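Local coordinates for SPD1 nuclease (Streptococcus pyogenes, PDB 2XGR), which is a prophage-encoded extracellular DNase, an endonuclease that probably hydrolyses DNA with the help of a bound metal ion, at residues N156-L161 with S217-I222; V202-D205 with E209-T212. All blocks are in the same frame, centred on the assembly; numbering follows the deposited sequence. Where two conformers were deposited one is given.

In the fold
The two contacts lie with their centres about 19 Å apart, and both reach the same antiparallel sheet. Along the chain the order is 156-161, 202-205, 209-212, 217-222, so the whole hairpin of contact 2 falls between the halves of contact 1. Contact 2 pairs strand 196-204 with strand 209-214 within the sheet; contact 1, at the surface, sets the turn before strand 221-222 against the turn that leads into helix 160-173. The contacts also touch directly, Ile222 CG2 packing 4.0 Å from Thr212 CG2. In this nuclease, assigned to the His-Me finger clan, contact 1 thus brings the start of a helix close to the sheet, while contact 2 joins neighbouring strands.

Contact 1 (N156-L161 with S217-I222); sequences NPEGML and SNKESI
Ser217 OG has two hydrogen-bond partners: it accepts Lys219 N at 3.0 Å (N-H...O 163°), closing an ST turn, and it is hydrogen-bonded to the hydroxyl of Tyr163 in helix 160-173. That same hydroxyl is bonded to Pro157 O, so one tyrosine links two type I beta turns, Asn156-Gly159 and Ser217-Glu220. Across the contact, Pro157 CB lies 4.2 Å from Ser217 OG.

The first turn carries a similar side-chain bond: Asn156 OD1 accepts Glu158 N at 3.0 Å in an Asx turn, the donor standing 53° out of the amide plane. Lys219 reaches over with its methylenes. Its chain runs extended as far as CE, which lies 3.4 Å from Pro157 O, and then bends (chi4 -75°), carrying NZ away from that carbonyl and to the Glu158 side. Lys219 CE also passes 4.2 Å from Glu158 CG, the two chains slanting across each other. Their charged ends stay apart, Lys219 NZ being 4.9 Å from Glu158 OE2, while Glu158 OE1 is hydrogen-bonded to Trp143 NE1 and OE2 to a PEG molecule probably from the crystallisation liquor.

With no hydrogen bond or salt bridge made directly between the segments, Tyr163 provides a polar connection between them, and any attraction between Lys219 and Glu158 is probably modest at this surface site.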
ATOM      1  N   ASN A 156      -5.225  -0.772 -13.787  1.00 10.84           N
ATOM      2  CA  ASN A 156      -3.837  -1.021 -14.195  1.00 10.15           C
ATOM      3  C   ASN A 156      -3.095  -1.686 -12.998  1.00  9.63           C
ATOM      4  O   ASN A 156      -2.846  -1.020 -11.998  1.00 10.98           O
ATOM      5  CB  ASN A 156      -3.140   0.296 -14.532  1.00  9.87           C
ATOM      6  CG  ASN A 156      -1.715   0.098 -14.975  1.00 11.73           C
ATOM      7  OD1 ASN A 156      -1.190  -1.015 -14.949  1.00 11.49           O
ATOM      8  ND2 ASN A 156      -1.083   1.172 -15.409  1.00  9.53           N
ATOM      9  N   PRO A 157      -2.758  -3.001 -13.096  1.00  9.45           N
ATOM     10  CA  PRO A 157      -2.089  -3.642 -11.926  1.00  9.86           C
ATOM     11  C   PRO A 157      -0.629  -3.270 -11.713  1.00  8.69           C
ATOM     12  O   PRO A 157       0.025  -3.840 -10.803  1.00  9.51           O
ATOM     13  CB  PRO A 157      -2.276  -5.161 -12.194  1.00  8.33           C
ATOM     14  CG  PRO A 157      -2.131  -5.227 -13.728  1.00 12.56           C
ATOM     15  CD  PRO A 157      -2.814  -3.923 -14.259  1.00 10.28           C
ATOM     16  N   GLU A 158      -0.106  -2.349 -12.519  1.00  9.58           N
ATOM     17  CA  GLU A 158       1.193  -1.744 -12.245  1.00 10.39           C
ATOM     18  C   GLU A 158       1.119  -0.548 -11.301  1.00  9.17           C
ATOM     19  O   GLU A 158       2.139   0.050 -10.970  1.00  9.65           O
ATOM     20  CB  GLU A 158       1.898  -1.355 -13.575  1.00 10.36           C
ATOM     21  CG  GLU A 158       2.247  -2.654 -14.350  1.00 13.02           C
ATOM     22  CD  GLU A 158       3.035  -2.450 -15.614  1.00 26.22           C
ATOM     23  OE1 GLU A 158       3.283  -1.310 -16.024  1.00 23.89           O
ATOM     24  OE2 GLU A 158       3.423  -3.460 -16.214  1.00 29.74           O
ATOM     25  N   GLY A 159      -0.101  -0.089 -11.006  1.00 10.03           N
ATOM     26  CA  GLY A 159      -0.235   1.046 -10.118  1.00  8.04           C
ATOM     27  C   GLY A 159      -0.796   0.670  -8.741  1.00  7.07           C
ATOM     28  O   GLY A 159      -1.508  -0.309  -8.608  1.00  6.88           O
ATOM     29  N   MET A 160      -0.492   1.480  -7.733  0.50  6.53           N
ATOM     30  CA  MET A 160      -0.936   1.210  -6.344  0.50  7.33           C
ATOM     31  C   MET A 160      -2.452   1.266  -6.243  0.50  6.04           C
ATOM     32  O   MET A 160      -3.062   0.529  -5.480  0.50  5.49           O
ATOM     33  CB  MET A 160      -0.392   2.297  -5.418  0.50  5.09           C
ATOM     34  CG  MET A 160       1.066   2.625  -5.710  0.50  9.54           C
ATOM     35  SD  MET A 160       2.003   2.642  -4.210  0.50 17.89           S
ATOM     36  CE  MET A 160       2.115   0.898  -4.255  0.50  7.22           C
ATOM     37  N   LEU A 161      -3.042   2.188  -6.994  1.00  5.51           N
ATOM     38  CA  LEU A 161      -4.507   2.409  -6.866  1.00  4.39           C
ATOM     39  C   LEU A 161      -5.327   1.139  -7.133  1.00  4.74           C
ATOM     40  O   LEU A 161      -6.320   0.880  -6.449  1.00  7.31           O
ATOM     41  CB  LEU A 161      -4.919   3.548  -7.871  1.00  4.81           C
ATOM     42  CG  LEU A 161      -6.395   3.946  -7.891  1.00  5.33           C
ATOM     43  CD1 LEU A 161      -6.796   4.582  -6.551  1.00  6.47           C
ATOM     44  CD2 LEU A 161      -6.607   4.903  -9.086  1.00  6.60           C
ATOM     45  N   SER A 217      -4.693 -10.110  -9.190  1.00  9.17           N
ATOM     46  CA  SER A 217      -3.588  -9.652  -9.999  1.00  9.72           C
ATOM     47  C   SER A 217      -2.600 -10.834 -10.163  1.00 14.22           C
ATOM     48  O   SER A 217      -2.294 -11.493  -9.154  1.00 16.01           O
ATOM     49  CB  SER A 217      -2.931  -8.542  -9.170  1.00 10.36           C
ATOM     50  OG  SER A 217      -1.642  -8.379  -9.510  1.00 17.60           O
ATOM     51  N   ASN A 218      -1.845 -10.826 -11.252  1.00 12.43           N
ATOM     52  CA  ASN A 218      -0.804 -11.868 -11.423  1.00 13.63           C
ATOM     53  C   ASN A 218       0.475 -11.598 -10.582  1.00 13.30           C
ATOM     54  O   ASN A 218       1.380 -12.433 -10.585  1.00 15.13           O
ATOM     55  CB  ASN A 218      -0.357 -11.918 -12.901  1.00 13.32           C
ATOM     56  CG  ASN A 218      -1.424 -12.406 -13.806  1.00 26.62           C
ATOM     57  OD1 ASN A 218      -2.247 -13.265 -13.450  1.00 21.96           O
ATOM     58  ND2 ASN A 218      -1.479 -11.813 -14.987  1.00 29.72           N
ATOM     59  N   LYS A 219       0.482 -10.515  -9.804  1.00  9.31           N
ATOM     60  CA  LYS A 219       1.660 -10.109  -9.040  1.00  9.16           C
ATOM     61  C   LYS A 219       1.582 -10.555  -7.560  1.00 10.35           C
ATOM     62  O   LYS A 219       2.534 -10.302  -6.826  1.00 12.55           O
ATOM     63  CB  LYS A 219       1.806  -8.580  -9.104  1.00  8.55           C
ATOM     64  CG  LYS A 219       2.068  -8.049 -10.483  1.00 13.76           C
ATOM     65  CD  LYS A 219       2.457  -6.556 -10.426  1.00 15.19           C
ATOM     66  CE  LYS A 219       2.460  -5.955 -11.802  1.00 19.44           C
ATOM     67  NZ  LYS A 219       3.715  -6.485 -12.420  1.00 20.82           N
ATOM     68  N   GLU A 220       0.498 -11.196  -7.149  1.00  8.43           N
ATOM     69  CA  GLU A 220       0.281 -11.475  -5.713  1.00  7.43           C
ATOM     70  C   GLU A 220       1.071 -12.705  -5.304  1.00 10.46           C
ATOM     71  O   GLU A 220       0.847 -13.784  -5.883  1.00 12.99           O
ATOM     72  CB  GLU A 220      -1.169 -11.709  -5.446  1.00  9.39           C
ATOM     73  CG  GLU A 220      -1.930 -10.349  -5.710  1.00 13.15           C
ATOM     74  CD  GLU A 220      -3.408 -10.553  -5.513  1.00 14.67           C
ATOM     75  OE1 GLU A 220      -4.087 -11.174  -6.369  1.00 18.39           O
ATOM     76  OE2 GLU A 220      -3.898 -10.259  -4.418  1.00 10.36           O
ATOM     77  N   SER A 221       1.936 -12.551  -4.312  1.00  8.26           N
ATOM     78  CA  SER A 221       2.769 -13.666  -3.863  1.00 10.58           C
ATOM     79  C   SER A 221       2.379 -13.907  -2.415  1.00 11.65           C
ATOM     80  O   SER A 221       2.489 -13.002  -1.593  1.00 10.74           O
ATOM     81  CB  SER A 221       4.260 -13.317  -3.995  1.00 12.04           C
ATOM     82  OG  SER A 221       5.084 -14.331  -3.363  1.00 14.74           O
ATOM     83  N   ILE A 222       2.038 -15.147  -2.087  1.00  7.83           N
ATOM     84  CA  ILE A 222       1.489 -15.485  -0.792  1.00  9.51           C
ATOM     85  C   ILE A 222       2.546 -16.248  -0.025  1.00  8.62           C
ATOM     86  O   ILE A 222       3.254 -17.050  -0.613  1.00 10.01           O
ATOM     87  CB  ILE A 222       0.253 -16.359  -0.960  1.00 13.67           C
ATOM     88  CG1 ILE A 222      -0.757 -15.611  -1.853  1.00 14.82           C
ATOM     89  CG2 ILE A 222      -0.409 -16.586   0.353  1.00 13.17           C
ATOM     90  CD1 ILE A 222      -1.500 -16.593  -2.801  1.00 25.41           C
TER

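Contact 2 (V202-D205 with E209-T212); sequences VGID and ELLT
This is the closing end of a beta hairpin, where strand 196-204 turns back through the four residues 205-208 into strand 209-214, within the antiparallel sheet. The strand axes run at 141° to each other, and most of the contact is buried. The register is defined by two pairs: Gly203 with Leu211, a hydrogen-bonded pair joined by Gly203 N to Leu211 O and Leu211 N to Gly203 O, both 2.8 Å, and Ile204 with Leu210, a non-hydrogen-bonded pair. In the first pair, the donor Gly203 N lies in the carbonyl plane of its acceptor; Leu211 N stands well above its acceptor's plane.

Ile204 and Leu210 lie alongside each other on one face, Ile204 CG1 meeting Leu210 CD2 at 4.0 Å. Val202 adds to this packing with CG2, anti to its own backbone N; from there the methyl touches Leu210 CB and presses to 3.2 Å from Leu211 O, a close approach. On the opposite face Leu211 CB and CG lie over the carbonyl of Gly203, whose lack of a side chain leaves that position to the leucine, while Leu211 CD1 packs 3.9 Å from Asp205 CB. Strand 39-46 borders the far edge of 209-212, with Leu210 O accepting from Thr43 OG1.

At the turn Asp205 N donates to Glu209 O in the carbonyl plane, but the return bond uses a side chain. With chi1 at 75°, the Asp205 carboxylate sits between its own N and carbonyl carbon, and its OD1, also bonded to Ser207 OG, receives Glu209 N at 3.0 Å from 46° above the carboxylate plane.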
ATOM      1  N   VAL A 202      -3.069  -8.572   4.491  1.00  4.60           N
ATOM      2  CA  VAL A 202      -3.800  -9.784   4.919  1.00  6.24           C
ATOM      3  C   VAL A 202      -4.983  -9.278   5.719  1.00  7.44           C
ATOM      4  O   VAL A 202      -4.923  -8.134   6.247  1.00  8.35           O
ATOM      5  CB  VAL A 202      -2.932 -10.690   5.741  1.00  5.97           C
ATOM      6  CG1 VAL A 202      -2.559  -9.992   7.102  1.00  6.31           C
ATOM      7  CG2 VAL A 202      -3.621 -12.115   6.030  1.00  6.95           C
ATOM      8  N   GLY A 203      -6.055 -10.072   5.790  1.00  7.45           N
ATOM      9  CA  GLY A 203      -7.232  -9.662   6.598  1.00  8.38           C
ATOM     10  C   GLY A 203      -7.155 -10.370   7.961  1.00  9.67           C
ATOM     11  O   GLY A 203      -6.396 -11.347   8.137  1.00  9.63           O
ATOM     12  N   ILE A 204      -7.844  -9.802   8.957  1.00  9.57           N
ATOM     13  CA  ILE A 204      -7.921 -10.456  10.270  1.00 11.32           C
ATOM     14  C   ILE A 204      -9.400 -10.453  10.717  1.00 14.18           C
ATOM     15  O   ILE A 204     -10.083  -9.432  10.623  1.00 11.87           O
ATOM     16  CB  ILE A 204      -7.097  -9.691  11.315  1.00 10.54           C
ATOM     17  CG1 ILE A 204      -5.626  -9.584  10.867  1.00 11.77           C
ATOM     18  CG2 ILE A 204      -7.043 -10.524  12.682  1.00 13.67           C
ATOM     19  CD1 ILE A 204      -4.722  -8.745  11.854  1.00 12.00           C
ATOM     20  N   ASP A 205      -9.913 -11.619  11.071  1.00 14.97           N
ATOM     21  CA  ASP A 205     -11.331 -11.659  11.467  1.00 17.90           C
ATOM     22  C   ASP A 205     -11.460 -11.346  12.983  1.00 18.76           C
ATOM     23  O   ASP A 205     -10.459 -11.072  13.666  1.00 16.45           O
ATOM     24  CB  ASP A 205     -11.986 -12.986  11.017  1.00 16.96           C
ATOM     25  CG  ASP A 205     -11.582 -14.185  11.879  1.00 21.69           C
ATOM     26  OD1 ASP A 205     -10.891 -14.034  12.924  1.00 21.01           O
ATOM     27  OD2 ASP A 205     -11.855 -15.311  11.413  1.00 20.46           O
ATOM     28  N   GLU A 209      -7.936 -14.489  13.384  1.00 16.46           N
ATOM     29  CA  GLU A 209      -7.409 -15.424  12.396  1.00 14.97           C
ATOM     30  C   GLU A 209      -7.099 -14.708  11.077  1.00 15.20           C
ATOM     31  O   GLU A 209      -7.845 -13.799  10.697  1.00 13.80           O
ATOM     32  CB  GLU A 209      -8.313 -16.655  12.164  1.00 15.81           C
ATOM     33  CG  GLU A 209      -8.208 -17.605  13.435  1.00 22.35           C
ATOM     34  CD  GLU A 209      -9.061 -18.857  13.424  1.00 32.58           C
ATOM     35  OE1 GLU A 209      -9.802 -19.144  12.458  1.00 31.95           O
ATOM     36  OE2 GLU A 209      -8.997 -19.571  14.459  1.00 43.60           O
ATOM     37  N   LEU A 210      -6.054 -15.160  10.378  1.00 13.07           N
ATOM     38  CA  LEU A 210      -5.643 -14.506   9.121  1.00 12.30           C
ATOM     39  C   LEU A 210      -6.552 -14.900   7.991  1.00 14.14           C
ATOM     40  O   LEU A 210      -6.837 -16.120   7.775  1.00 16.54           O
ATOM     41  CB  LEU A 210      -4.207 -14.856   8.804  1.00 10.31           C
ATOM     42  CG  LEU A 210      -3.235 -14.361   9.851  1.00 11.58           C
ATOM     43  CD1 LEU A 210      -1.784 -14.682   9.455  1.00 14.60           C
ATOM     44  CD2 LEU A 210      -3.462 -12.800  10.051  1.00  9.65           C
ATOM     45  N   LEU A 211      -6.914 -13.903   7.164  1.00 12.34           N
ATOM     46  CA  LEU A 211      -7.678 -14.144   5.985  1.00 11.98           C
ATOM     47  C   LEU A 211      -6.836 -13.767   4.753  1.00 11.70           C
ATOM     48  O   LEU A 211      -6.437 -12.617   4.639  1.00  9.43           O
ATOM     49  CB  LEU A 211      -8.935 -13.264   5.991  1.00 11.30           C
ATOM     50  CG  LEU A 211      -9.723 -13.284   7.325  1.00 14.55           C
ATOM     51  CD1 LEU A 211     -10.917 -12.285   7.338  1.00 12.46           C
ATOM     52  CD2 LEU A 211     -10.249 -14.711   7.661  1.00 13.77           C
ATOM     53  N   THR A 212      -6.574 -14.706   3.865  1.00  9.29           N
ATOM     54  CA  THR A 212      -5.765 -14.371   2.683  1.00 11.08           C
ATOM     55  C   THR A 212      -6.649 -13.661   1.708  1.00 11.43           C
ATOM     56  O   THR A 212      -7.661 -14.178   1.315  1.00 12.04           O
ATOM     57  CB  THR A 212      -5.112 -15.601   2.003  1.00 11.74           C
ATOM     58  OG1 THR A 212      -4.329 -16.225   2.954  1.00 15.80           O
ATOM     59  CG2 THR A 212      -4.140 -15.130   0.945  1.00 14.76           C
TER